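PDB 7LR8: glycosyl hydrolase from Streptomyces cattleya, which probably hydrolyses the beta-1,4 linkage between mannose and N-acetylglucosamine in the core of N-glycans, as a family 5 glycoside hydrolase. Local coordinates for residues H245-V250 / D290-C295. The protein carries 1 engineered substitution. Sequence-based numbering, arbitrary orientation.
Sequences HAAYLV and DAVLDC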
loop_
_atom_site.group_PDB
_atom_site.type_symbol
_atom_site.label_atom_id
_atom_site.label_comp_id
_atom_site.label_asym_id
_atom_site.label_seq_id
_atom_site.Cartn_x
_atom_site.Cartn_y
_atom_site.Cartn_z
ATOM N N HIS B 245 -34.515 5.696 0.817
ATOM C CA HIS B 245 -33.466 5.312 1.749
ATOM C C HIS B 245 -32.602 6.506 2.142
ATOM O O HIS B 245 -32.227 6.651 3.312
ATOM C CB HIS B 245 -32.613 4.188 1.154
ATOM C CG HIS B 245 -31.552 3.696 2.090
ATOM N ND1 HIS B 245 -30.309 4.291 2.193
ATOM C CD2 HIS B 245 -31.573 2.704 3.011
ATOM C CE1 HIS B 245 -29.603 3.665 3.118
ATOM N NE2 HIS B 245 -30.350 2.708 3.638
ATOM N N ALA B 246 -32.285 7.380 1.191
ATOM C CA ALA B 246 -31.422 8.511 1.524
ATOM C C ALA B 246 -32.138 9.515 2.426
ATOM O O ALA B 246 -31.535 10.047 3.367
ATOM C CB ALA B 246 -30.916 9.179 0.247
ATOM N N ALA B 247 -33.422 9.796 2.155
ATOM C CA ALA B 247 -34.202 10.649 3.049
ATOM C C ALA B 247 -34.320 10.025 4.435
ATOM O O ALA B 247 -34.321 10.730 5.449
ATOM C CB ALA B 247 -35.594 10.904 2.455
ATOM N N TYR B 248 -34.431 8.699 4.499
ATOM C CA TYR B 248 -34.448 8.023 5.794
ATOM C C TYR B 248 -33.178 8.297 6.591
ATOM O O TYR B 248 -33.236 8.595 7.790
ATOM C CB TYR B 248 -34.600 6.527 5.589
ATOM C CG TYR B 248 -34.407 5.703 6.841
ATOM C CD1 TYR B 248 -35.187 5.924 7.967
ATOM C CD2 TYR B 248 -33.491 4.666 6.873
ATOM C CE1 TYR B 248 -35.033 5.152 9.110
ATOM C CE2 TYR B 248 -33.337 3.883 8.004
ATOM C CZ TYR B 248 -34.108 4.129 9.115
ATOM O OH TYR B 248 -33.956 3.345 10.239
ATOM N N LEU B 249 -32.013 8.129 5.965
ATOM C CA LEU B 249 -30.775 8.353 6.707
ATOM C C LEU B 249 -30.692 9.796 7.184
ATOM O O LEU B 249 -30.214 10.066 8.295
ATOM C CB LEU B 249 -29.560 7.995 5.850
ATOM C CG LEU B 249 -29.201 6.521 5.686
ATOM C CD1 LEU B 249 -27.898 6.420 4.905
ATOM C CD2 LEU B 249 -29.087 5.820 7.039
ATOM N N VAL B 250 -31.167 10.734 6.361
ATOM C CA VAL B 250 -31.166 12.145 6.742
ATOM C C VAL B 250 -31.988 12.349 8.007
ATOM O O VAL B 250 -31.523 12.956 8.979
ATOM C CB VAL B 250 -31.689 13.013 5.580
ATOM C CG1 VAL B 250 -32.055 14.432 6.056
ATOM C CG2 VAL B 250 -30.671 13.062 4.444
ATOM N N ASP B 290 -35.863 13.950 -5.055
ATOM C CA ASP B 290 -37.132 14.525 -4.615
ATOM C C ASP B 290 -37.424 14.151 -3.165
ATOM O O ASP B 290 -37.876 14.988 -2.377
ATOM C CB ASP B 290 -38.292 14.064 -5.501
ATOM C CG ASP B 290 -38.299 14.721 -6.869
ATOM O OD1 ASP B 290 -37.725 15.816 -7.027
ATOM O OD2 ASP B 290 -38.903 14.136 -7.794
ATOM N N ALA B 291 -37.169 12.893 -2.796
ATOM C CA ALA B 291 -37.432 12.476 -1.424
ATOM C C ALA B 291 -36.510 13.197 -0.441
ATOM O O ALA B 291 -36.951 13.630 0.629
ATOM C CB ALA B 291 -37.271 10.959 -1.297
ATOM N N VAL B 292 -35.240 13.365 -0.799
ATOM C CA VAL B 292 -34.305 14.023 0.110
ATOM C C VAL B 292 -34.624 15.507 0.228
ATOM O O VAL B 292 -34.601 16.079 1.326
ATOM C CB VAL B 292 -32.860 13.789 -0.351
ATOM C CG1 VAL B 292 -31.908 14.661 0.467
ATOM C CG2 VAL B 292 -32.494 12.329 -0.181
ATOM N N LEU B 293 -34.947 16.154 -0.891
ATOM C CA LEU B 293 -35.237 17.581 -0.839
ATOM C C LEU B 293 -36.568 17.893 -0.158
ATOM O O LEU B 293 -36.859 19.071 0.081
ATOM C CB LEU B 293 -35.211 18.173 -2.257
ATOM C CG LEU B 293 -33.847 18.208 -2.964
ATOM C CD1 LEU B 293 -33.973 18.906 -4.313
ATOM C CD2 LEU B 293 -32.787 18.882 -2.115
ATOM N N ASP B 294 -37.375 16.881 0.162
ATOM C CA ASP B 294 -38.530 17.045 1.039
ATOM C C ASP B 294 -38.151 16.971 2.525
ATOM O O ASP B 294 -39.038 16.941 3.383
ATOM C CB ASP B 294 -39.589 15.988 0.703
ATOM C CG ASP B 294 -40.955 16.316 1.269
ATOM O OD1 ASP B 294 -41.391 17.490 1.168
ATOM O OD2 ASP B 294 -41.600 15.384 1.807
ATOM N N CYS B 295 -36.862 16.922 2.832
ATOM C CA CYS B 295 -36.343 16.922 4.193
ATOM C C CYS B 295 -35.716 18.269 4.487
ATOM O O CYS B 295 -34.906 18.740 3.678
ATOM C CB CYS B 295 -35.287 15.831 4.371
ATOM S SG CYS B 295 -35.904 14.163 4.177
#
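Val292 lays its CG2 methyl on helix 240-253, over the Ala246 CB methyl at 3.5 Å and beside the backbone Ala247 N at 3.6 Å; its CG1 is anti to its own backbone N (chi1 171°), which leaves CG2 beside that N. The contact joins two successive outer helices of the (beta/alpha)8 barrel expected of a family 5 glycoside hydrolase; strand 264-269 lies between them in the chain. Ala246 and Ala247 on helix 240-253 and Ala291 on helix 281-293 let the backbones come close, with the CA atoms of Ala247 and Val292 4.5 Å apart. Ala247 CB points into the neighbouring helix end, where it meets three groups: the carbonyl oxygen of Ala291, Ala291 CB at 4.1 Å and Cys295 SG at 3.7 Å. Val298 and Val301 of strand 298-304 also pack on the Val292 side chain, so it fills the angle between helix 240-253 and strand 298-304. In the turn after helix 281-293, Asp294 forms a salt bridge with Arg395. Further along helix 240-253, Val250 also touches Val298, while its CG1 methyl packs on Cys295 CB at 3.9 Å.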